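PDB 6XTZ: dally-like, isoform A from Drosophila melanogaster, which is a glypican, probably a cell-surface proteoglycan, that binds Wnt and hedgehog family proteins and screens the lipid carried by Wnt so that the signal can travel. Local coordinates for residues F6-S11 and P43-C48; H15-R20 and C236-G241; C10-H15 and G241-P246. The protein carries 5 engineered substitutions. All blocks are in the same frame, centred on the assembly; numbering follows the deposited sequence.

Overall arrangement
All three contacts sit in the cysteine-rich end of the elongated glypican core, their centres about 42 to 50 Å from the centre of the chain. Contact 2 is the buried one: helix 14-19 meets helix 236-239 through an aromatic ring, an alanine methyl and one water. Contact 3, its centre about 5 Å from that of contact 2, uses the start of helix 14-19 and the loop after helix 236-239, at the surface and by van der Waals contact alone. Contact 1, partly buried, joins two loops by a disulfide and a serine hydrogen bond. Contacts 1 and 3 share Cys10 and Ser11 beside the Asn9 glycan, and a backbone hydrogen bond between Cys48 and Cys239 ties contact 1 to contact 2.

Contact 1 of 3, residues F6-S11 and P43-C48; sequences FSPNCS and PSVGTC. With NAG (2-acetamido-2-deoxy-beta-D-glucopyranose), chain B.
Val45 presses its isopropyl group against the backbone of Phe6, with CG2 3.4 Å from Phe6 O and CG1 lying over Phe6 N and CA. Val45 is the third residue of a type I turn from Pro43 to Gly46, and its branched side chain makes a compact bump under Phe6. Pro8 supplies the answering bump: its ring fits against a shallow hollow bounded by the carbonyls of Val45 and Gly46 and by the disulfide, with CD 3.8 Å from Gly46 O and CG 3.8 Å from Cys48 SG. Gly46, which closes the turn, has a positive phi of 106°, where a CB would collide with the carbonyl O of Val45. Ser7 OG, turned anti to its own carbonyl carbon (chi1 -69°), donates to Val45 O at 3.2 Å, in the carbonyl plane and on a lone pair. Beyond the proline, Cys10 SG and Cys48 SG close a disulfide of 2.0 Å with a torsion of -86°. Asn9 points away from Val45 and Cys48 and carries the N-linked glycan through ND2. Chemically, one covalent bond pins the loops at the cysteine end, while a single serine hydrogen bond and the packing of Val45 and Pro8 on backbone hold the other, an arrangement suited to an extracellular protein.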
loop_
_atom_site.group_PDB
_atom_site.type_symbol
_atom_site.label_atom_id
_atom_site.label_comp_id
_atom_site.label_asym_id
_atom_site.label_seq_id
_atom_site.Cartn_x
_atom_site.Cartn_y
_atom_site.Cartn_z
ATOM N N PHE A 6 46.249 -17.772 -17.576
ATOM C CA PHE A 6 47.281 -17.007 -18.259
ATOM C C PHE A 6 47.119 -15.532 -17.918
ATOM O O PHE A 6 46.078 -15.099 -17.419
ATOM C CB PHE A 6 47.236 -17.232 -19.778
ATOM C CG PHE A 6 47.582 -18.636 -20.190
ATOM C CD1 PHE A 6 48.904 -19.023 -20.342
ATOM C CD2 PHE A 6 46.586 -19.572 -20.420
ATOM C CE1 PHE A 6 49.227 -20.315 -20.717
ATOM C CE2 PHE A 6 46.903 -20.867 -20.797
ATOM C CZ PHE A 6 48.226 -21.237 -20.945
ATOM N N SER A 7 48.171 -14.766 -18.193
ATOM C CA SER A 7 48.216 -13.376 -17.764
ATOM C C SER A 7 47.143 -12.553 -18.477
ATOM O O SER A 7 46.929 -12.718 -19.681
ATOM C CB SER A 7 49.594 -12.774 -18.031
ATOM O OG SER A 7 50.569 -13.344 -17.178
ATOM N N PRO A 8 46.462 -11.663 -17.762
ATOM C CA PRO A 8 45.417 -10.850 -18.389
ATOM C C PRO A 8 46.000 -9.761 -19.277
ATOM O O PRO A 8 47.158 -9.356 -19.145
ATOM C CB PRO A 8 44.675 -10.248 -17.193
ATOM C CG PRO A 8 45.706 -10.194 -16.112
ATOM C CD PRO A 8 46.583 -11.400 -16.317
ATOM N N ASN A 9 45.163 -9.276 -20.192
ATOM C CA ASN A 9 45.535 -8.221 -21.132
ATOM C C ASN A 9 45.014 -6.898 -20.584
ATOM O O ASN A 9 43.847 -6.546 -20.780
ATOM C CB ASN A 9 44.980 -8.512 -22.522
ATOM C CG ASN A 9 45.509 -7.558 -23.573
ATOM O OD1 ASN A 9 46.436 -6.789 -23.320
ATOM N ND2 ASN A 9 44.923 -7.605 -24.762
ATOM N N CYS A 10 45.887 -6.160 -19.895
ATOM C CA CYS A 10 45.485 -4.897 -19.290
ATOM C C CYS A 10 45.293 -3.796 -20.320
ATOM O O CYS A 10 44.632 -2.795 -20.024
ATOM C CB CYS A 10 46.516 -4.466 -18.249
ATOM S SG CYS A 10 46.889 -5.752 -17.041
ATOM N N SER A 11 45.851 -3.956 -21.522
ATOM C CA SER A 11 45.704 -2.931 -22.547
ATOM C C SER A 11 44.292 -2.904 -23.119
ATOM O O SER A 11 43.847 -1.864 -23.616
ATOM C CB SER A 11 46.724 -3.156 -23.663
ATOM O OG SER A 11 46.588 -2.182 -24.681
ATOM N N PRO A 43 45.043 -14.148 -8.866
ATOM C CA PRO A 43 45.715 -15.412 -9.168
ATOM C C PRO A 43 47.218 -15.201 -9.317
ATOM O O PRO A 43 47.733 -14.089 -9.212
ATOM C CB PRO A 43 45.069 -15.838 -10.487
ATOM C CG PRO A 43 44.726 -14.554 -11.149
ATOM C CD PRO A 43 44.351 -13.596 -10.044
ATOM N N SER A 44 47.920 -16.308 -9.565
ATOM C CA SER A 44 49.361 -16.237 -9.772
ATOM C C SER A 44 49.710 -15.508 -11.063
ATOM O O SER A 44 50.760 -14.858 -11.141
ATOM C CB SER A 44 49.957 -17.644 -9.777
ATOM O OG SER A 44 49.193 -18.515 -10.593
ATOM N N VAL A 45 48.844 -15.591 -12.077
ATOM C CA VAL A 45 49.128 -14.954 -13.357
ATOM C C VAL A 45 49.071 -13.434 -13.263
ATOM O O VAL A 45 49.539 -12.745 -14.176
ATOM C CB VAL A 45 48.156 -15.463 -14.438
ATOM C CG1 VAL A 45 48.262 -16.973 -14.575
ATOM C CG2 VAL A 45 46.731 -15.051 -14.111
ATOM N N GLY A 46 48.511 -12.893 -12.190
ATOM C CA GLY A 46 48.470 -11.461 -11.972
ATOM C C GLY A 46 47.079 -10.892 -12.202
ATOM O O GLY A 46 46.133 -11.592 -12.564
ATOM N N THR A 47 46.981 -9.583 -11.980
ATOM C CA THR A 47 45.736 -8.849 -12.141
ATOM C C THR A 47 46.039 -7.460 -12.683
ATOM O O THR A 47 47.128 -6.920 -12.471
ATOM C CB THR A 47 44.970 -8.733 -10.817
ATOM O OG1 THR A 47 43.859 -7.844 -10.982
ATOM C CG2 THR A 47 45.881 -8.202 -9.719
ATOM N N CYS A 48 45.065 -6.886 -13.385
ATOM C CA CYS A 48 45.202 -5.547 -13.942
ATOM C C CYS A 48 44.713 -4.460 -12.996
ATOM O O CYS A 48 44.702 -3.286 -13.377
ATOM C CB CYS A 48 44.445 -5.442 -15.271
ATOM S SG CYS A 48 45.065 -6.520 -16.572
HETATM C C1 NAG B . 45.353 -6.745 -25.835
HETATM C C2 NAG B . 45.381 -7.496 -27.165
HETATM C C3 NAG B . 45.864 -6.574 -28.280
HETATM C C4 NAG B . 45.025 -5.304 -28.319
HETATM C C5 NAG B . 45.004 -4.641 -26.945
HETATM C C6 NAG B . 44.091 -3.439 -26.881
HETATM C C7 NAG B . 45.771 -9.913 -27.336
HETATM C C8 NAG B . 46.774 -11.019 -27.199
HETATM N N2 NAG B . 46.220 -8.680 -27.080
HETATM O O3 NAG B . 45.780 -7.252 -29.528
HETATM O O4 NAG B . 45.563 -4.395 -29.273
HETATM O O5 NAG B . 44.532 -5.574 -25.959
HETATM O O6 NAG B . 42.980 -3.583 -27.755
HETATM O O7 NAG B . 44.608 -10.126 -27.665
#

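Contact 2 of 3, residues H15-R20 and C236-G241; sequences HIFQAR and CGACKG
Phe17 reaches from helix 14-19 to Ala238, its CE1 3.5 Å from the methyl CB. Its CB leaves the helix beside the contact, and CG lies anti to the carbonyl carbon (chi1 -63°), from where the ring extends to the other segment. CE2 lies more loosely near Ala238 O, and CZ at the tip comes 3.5 Å from Ala238 O, while Cys239 N sits at the ring edge, near its plane. A small alanine suits this place, since three residues of helix 14-19 and its end converge on Ala238 CB: Phe17, Ile16 CG2 (4.1 Å) and Arg20 NH1 (3.7 Å). Ile16 CG2 also lies over one face of the Arg20 guanidinium, offset toward its rim. A water at the guanidinium edge accepts from Arg20 NH2 at 2.6 Å and from Ala238 N at 3.0 Å, and Arg20 NH1 bonds His235 O, which grips the guanidinium at two nitrogens. An alanine in place of Phe17 would probably open a gap beside the Ala238 methyl and carbonyl. Cys236 and Cys239 are disulfide-bonded to Cys40 and Cys49 respectively, and Gly241 ends their short helix in a Schellman motif, placing this packing in the disulfide-rich lobe of the glypican core.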
loop_
_atom_site.group_PDB
_atom_site.type_symbol
_atom_site.label_atom_id
_atom_site.label_comp_id
_atom_site.label_asym_id
_atom_site.label_seq_id
_atom_site.Cartn_x
_atom_site.Cartn_y
_atom_site.Cartn_z
ATOM N N HIS A 15 40.696 1.643 -21.162
ATOM C CA HIS A 15 39.650 2.646 -21.332
ATOM C C HIS A 15 38.517 2.448 -20.335
ATOM O O HIS A 15 37.875 3.424 -19.927
ATOM C CB HIS A 15 39.109 2.608 -22.762
ATOM C CG HIS A 15 38.384 1.344 -23.101
ATOM N ND1 HIS A 15 39.036 0.165 -23.393
ATOM C CD2 HIS A 15 37.060 1.075 -23.202
ATOM C CE1 HIS A 15 38.146 -0.775 -23.655
ATOM N NE2 HIS A 15 36.939 -0.249 -23.546
ATOM N N ILE A 16 38.257 1.201 -19.934
ATOM C CA ILE A 16 37.194 0.928 -18.972
ATOM C C ILE A 16 37.521 1.555 -17.623
ATOM O O ILE A 16 36.653 2.151 -16.973
ATOM C CB ILE A 16 36.964 -0.589 -18.852
ATOM C CG1 ILE A 16 36.535 -1.174 -20.199
ATOM C CG2 ILE A 16 35.924 -0.891 -17.788
ATOM C CD1 ILE A 16 36.314 -2.672 -20.167
ATOM N N PHE A 17 38.776 1.436 -17.182
ATOM C CA PHE A 17 39.168 2.016 -15.901
ATOM C C PHE A 17 39.102 3.537 -15.940
ATOM O O PHE A 17 38.670 4.170 -14.970
ATOM C CB PHE A 17 40.570 1.543 -15.520
ATOM C CG PHE A 17 40.671 0.060 -15.304
ATOM C CD1 PHE A 17 39.673 -0.624 -14.629
ATOM C CD2 PHE A 17 41.757 -0.653 -15.785
ATOM C CE1 PHE A 17 39.760 -1.988 -14.430
ATOM C CE2 PHE A 17 41.849 -2.018 -15.591
ATOM C CZ PHE A 17 40.847 -2.687 -14.914
ATOM N N GLN A 18 39.524 4.142 -17.054
ATOM C CA GLN A 18 39.423 5.591 -17.190
ATOM C C GLN A 18 37.972 6.050 -17.216
ATOM O O GLN A 18 37.658 7.140 -16.722
ATOM C CB GLN A 18 40.151 6.054 -18.453
ATOM C CG GLN A 18 41.658 5.854 -18.408
ATOM C CD GLN A 18 42.351 6.308 -19.678
ATOM O OE1 GLN A 18 41.703 6.653 -20.665
ATOM N NE2 GLN A 18 43.679 6.312 -19.657
ATOM N N ALA A 19 37.076 5.241 -17.785
ATOM C CA ALA A 19 35.656 5.568 -17.764
ATOM C C ALA A 19 35.065 5.462 -16.366
ATOM O O ALA A 19 34.028 6.079 -16.095
ATOM C CB ALA A 19 34.889 4.658 -18.724
ATOM N N ARG A 20 35.695 4.699 -15.476
ATOM C CA ARG A 20 35.231 4.541 -14.106
ATOM C C ARG A 20 35.837 5.567 -13.157
ATOM O O ARG A 20 35.671 5.441 -11.940
ATOM C CB ARG A 20 35.533 3.123 -13.612
ATOM C CG ARG A 20 34.767 2.039 -14.356
ATOM C CD ARG A 20 35.265 0.649 -13.990
ATOM N NE ARG A 20 34.519 -0.399 -14.682
ATOM C CZ ARG A 20 34.802 -1.695 -14.600
ATOM N NH1 ARG A 20 35.819 -2.107 -13.856
ATOM N NH2 ARG A 20 34.070 -2.579 -15.265
ATOM N N CYS A 236 35.068 -6.573 -11.500
ATOM C CA CYS A 236 36.224 -7.464 -11.504
ATOM C C CYS A 236 36.478 -8.119 -12.856
ATOM O O CYS A 236 37.556 -8.692 -13.048
ATOM C CB CYS A 236 36.064 -8.542 -10.433
ATOM S SG CYS A 236 36.194 -7.913 -8.747
ATOM N N GLY A 237 35.527 -8.051 -13.789
ATOM C CA GLY A 237 35.783 -8.570 -15.122
ATOM C C GLY A 237 36.909 -7.834 -15.821
ATOM O O GLY A 237 37.743 -8.448 -16.490
ATOM N N ALA A 238 36.956 -6.508 -15.666
ATOM C CA ALA A 238 38.023 -5.731 -16.286
ATOM C C ALA A 238 39.371 -6.007 -15.634
ATOM O O ALA A 238 40.414 -5.844 -16.277
ATOM C CB ALA A 238 37.696 -4.241 -16.220
ATOM N N CYS A 239 39.374 -6.420 -14.364
ATOM C CA CYS A 239 40.631 -6.744 -13.699
ATOM C C CYS A 239 41.304 -7.974 -14.295
ATOM O O CYS A 239 42.513 -8.150 -14.115
ATOM C CB CYS A 239 40.400 -6.944 -12.200
ATOM S SG CYS A 239 39.754 -5.479 -11.356
ATOM N N LYS A 240 40.556 -8.824 -14.997
ATOM C CA LYS A 240 41.123 -9.952 -15.720
ATOM C C LYS A 240 41.318 -9.662 -17.203
ATOM O O LYS A 240 41.519 -10.597 -17.984
ATOM C CB LYS A 240 40.247 -11.194 -15.549
ATOM C CG LYS A 240 40.350 -11.856 -14.183
ATOM C CD LYS A 240 39.664 -13.211 -14.186
ATOM C CE LYS A 240 39.911 -13.949 -12.887
ATOM N NZ LYS A 240 39.354 -15.330 -12.907
ATOM N N GLY A 241 41.266 -8.396 -17.607
ATOM C CA GLY A 241 41.419 -8.048 -19.002
ATOM C C GLY A 241 40.185 -8.244 -19.850
ATOM O O GLY A 241 40.254 -8.051 -21.069
HETATM O O HOH W 1 34.282 -5.117 -15.433
#

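Contact 3 of 3, residues C10-H15 and G241-P246; sequences CSAVTH and GYTEKP. With NAG (2-acetamido-2-deoxy-beta-D-glucopyranose), chain B.
Residues 10-12 keep helical backbone angles without the regular bonds, and Val13 then takes the N-cap position before helix 14-19, meeting the chain where it leaves helix 236-239 at Gly241 and runs on as an irregular loop. At that helix end Tyr242 N bonds to Gly237 O and Gly241 N to Ala238 O. Gly241 itself has a positive phi of 80°, at which a CB would collide with the carbonyl O of Lys240. Val13 carries the contact. Its CG1, anti to the carbonyl carbon (chi1 -67°), lies 3.2 Å from Tyr242 O and also rests on Gly241 C and the methyl of Thr243. The other methyl, Val13 CG2, approaches Gly241 CA at 4.0 Å. A beta-branched valine suits this spot, since its two methyls spread over the bared backbone of the glycine. Thr243 answers with its methyl: CG2, also anti to its own carbonyl carbon, touches Ala12 O at 3.3 Å. Ala12 is small enough to sit between loop and sugar, its CB 4.1 Å from Gly241 O and 3.4 Å from O5 of the N-acetylglucosamine on Asn9. Tyr242 turns away from Val13, its side chain against Ile489. Methyls against backbone, chiefly carbonyls, make up most of this interface; such contacts are weakly directional, and the sugar's O5 lies beside Ala12.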
loop_
_atom_site.group_PDB
_atom_site.type_symbol
_atom_site.label_atom_id
_atom_site.label_comp_id
_atom_site.label_asym_id
_atom_site.label_seq_id
_atom_site.Cartn_x
_atom_site.Cartn_y
_atom_site.Cartn_z
ATOM N N CYS A 10 45.887 -6.160 -19.895
ATOM C CA CYS A 10 45.485 -4.897 -19.290
ATOM C C CYS A 10 45.293 -3.796 -20.320
ATOM O O CYS A 10 44.632 -2.795 -20.024
ATOM C CB CYS A 10 46.516 -4.466 -18.249
ATOM S SG CYS A 10 46.889 -5.752 -17.041
ATOM N N SER A 11 45.851 -3.956 -21.522
ATOM C CA SER A 11 45.704 -2.931 -22.547
ATOM C C SER A 11 44.292 -2.904 -23.119
ATOM O O SER A 11 43.847 -1.864 -23.616
ATOM C CB SER A 11 46.724 -3.156 -23.663
ATOM O OG SER A 11 46.588 -2.182 -24.681
ATOM N N ALA A 12 43.577 -4.029 -23.062
ATOM C CA ALA A 12 42.225 -4.084 -23.603
ATOM C C ALA A 12 41.200 -3.408 -22.705
ATOM O O ALA A 12 40.097 -3.102 -23.171
ATOM C CB ALA A 12 41.814 -5.540 -23.845
ATOM N N VAL A 13 41.535 -3.160 -21.438
ATOM C CA VAL A 13 40.597 -2.613 -20.469
ATOM C C VAL A 13 41.066 -1.279 -19.901
ATOM O O VAL A 13 40.501 -0.799 -18.917
ATOM C CB VAL A 13 40.326 -3.618 -19.332
ATOM C CG1 VAL A 13 39.587 -4.833 -19.865
ATOM C CG2 VAL A 13 41.633 -4.031 -18.671
ATOM N N THR A 14 42.089 -0.664 -20.501
ATOM C CA THR A 14 42.578 0.611 -19.983
ATOM C C THR A 14 41.537 1.714 -20.129
ATOM O O THR A 14 41.484 2.628 -19.297
ATOM C CB THR A 14 43.882 1.007 -20.682
ATOM O OG1 THR A 14 44.295 2.303 -20.231
ATOM C CG2 THR A 14 43.703 1.034 -22.193
ATOM N N HIS A 15 40.696 1.643 -21.162
ATOM C CA HIS A 15 39.650 2.646 -21.332
ATOM C C HIS A 15 38.517 2.448 -20.335
ATOM O O HIS A 15 37.875 3.424 -19.927
ATOM C CB HIS A 15 39.109 2.608 -22.762
ATOM C CG HIS A 15 38.384 1.344 -23.101
ATOM N ND1 HIS A 15 39.036 0.165 -23.393
ATOM C CD2 HIS A 15 37.060 1.075 -23.202
ATOM C CE1 HIS A 15 38.146 -0.775 -23.655
ATOM N NE2 HIS A 15 36.939 -0.249 -23.546
ATOM N N GLY A 241 41.266 -8.396 -17.607
ATOM C CA GLY A 241 41.419 -8.048 -19.002
ATOM C C GLY A 241 40.185 -8.244 -19.850
ATOM O O GLY A 241 40.254 -8.051 -21.069
ATOM N N TYR A 242 39.057 -8.617 -19.250
ATOM C CA TYR A 242 37.823 -8.843 -19.985
ATOM C C TYR A 242 37.048 -7.542 -20.137
ATOM O O TYR A 242 37.015 -6.712 -19.224
ATOM C CB TYR A 242 36.957 -9.883 -19.274
ATOM C CG TYR A 242 37.610 -11.239 -19.124
ATOM C CD1 TYR A 242 38.416 -11.760 -20.128
ATOM C CD2 TYR A 242 37.418 -11.999 -17.977
ATOM C CE1 TYR A 242 39.012 -13.002 -19.993
ATOM C CE2 TYR A 242 38.010 -13.240 -17.834
ATOM C CZ TYR A 242 38.805 -13.737 -18.844
ATOM O OH TYR A 242 39.394 -14.972 -18.701
ATOM N N THR A 243 36.417 -7.370 -21.299
ATOM C CA THR A 243 35.611 -6.191 -21.576
ATOM C C THR A 243 34.117 -6.476 -21.611
ATOM O O THR A 243 33.328 -5.530 -21.713
ATOM C CB THR A 243 36.030 -5.559 -22.912
ATOM O OG1 THR A 243 35.797 -6.492 -23.976
ATOM C CG2 THR A 243 37.506 -5.190 -22.886
ATOM N N GLU A 244 33.708 -7.738 -21.525
ATOM C CA GLU A 244 32.300 -8.084 -21.648
ATOM C C GLU A 244 31.515 -7.644 -20.417
ATOM O O GLU A 244 32.049 -7.537 -19.309
ATOM C CB GLU A 244 32.130 -9.590 -21.856
ATOM C CG GLU A 244 32.572 -10.097 -23.221
ATOM C CD GLU A 244 34.073 -10.290 -23.327
ATOM O OE1 GLU A 244 34.551 -10.624 -24.432
ATOM O OE2 GLU A 244 34.777 -10.112 -22.311
ATOM N N LYS A 245 30.226 -7.388 -20.629
ATOM C CA LYS A 245 29.329 -7.043 -19.543
ATOM C C LYS A 245 29.016 -8.280 -18.701
ATOM O O LYS A 245 29.175 -9.413 -19.161
ATOM C CB LYS A 245 28.039 -6.440 -20.097
ATOM C CG LYS A 245 28.194 -5.039 -20.662
ATOM C CD LYS A 245 28.665 -4.063 -19.595
ATOM C CE LYS A 245 28.495 -2.619 -20.047
ATOM N NZ LYS A 245 29.230 -2.332 -21.308
ATOM N N PRO A 246 28.578 -8.088 -17.458
ATOM C CA PRO A 246 28.182 -9.237 -16.638
ATOM C C PRO A 246 26.934 -9.907 -17.191
ATOM O O PRO A 246 26.107 -9.281 -17.860
ATOM C CB PRO A 246 27.911 -8.619 -15.260
ATOM C CG PRO A 246 28.555 -7.270 -15.296
ATOM C CD PRO A 246 28.502 -6.822 -16.712
HETATM C C1 NAG B . 45.353 -6.745 -25.835
HETATM C C2 NAG B . 45.381 -7.496 -27.165
HETATM C C3 NAG B . 45.864 -6.574 -28.280
HETATM C C4 NAG B . 45.025 -5.304 -28.319
HETATM C C5 NAG B . 45.004 -4.641 -26.945
HETATM C C6 NAG B . 44.091 -3.439 -26.881
HETATM C C7 NAG B . 45.771 -9.913 -27.336
HETATM C C8 NAG B . 46.774 -11.019 -27.199
HETATM N N2 NAG B . 46.220 -8.680 -27.080
HETATM O O3 NAG B . 45.780 -7.252 -29.528
HETATM O O4 NAG B . 45.563 -4.395 -29.273
HETATM O O5 NAG B . 44.532 -5.574 -25.959
HETATM O O6 NAG B . 42.980 -3.583 -27.755
HETATM O O7 NAG B . 44.608 -10.126 -27.665
#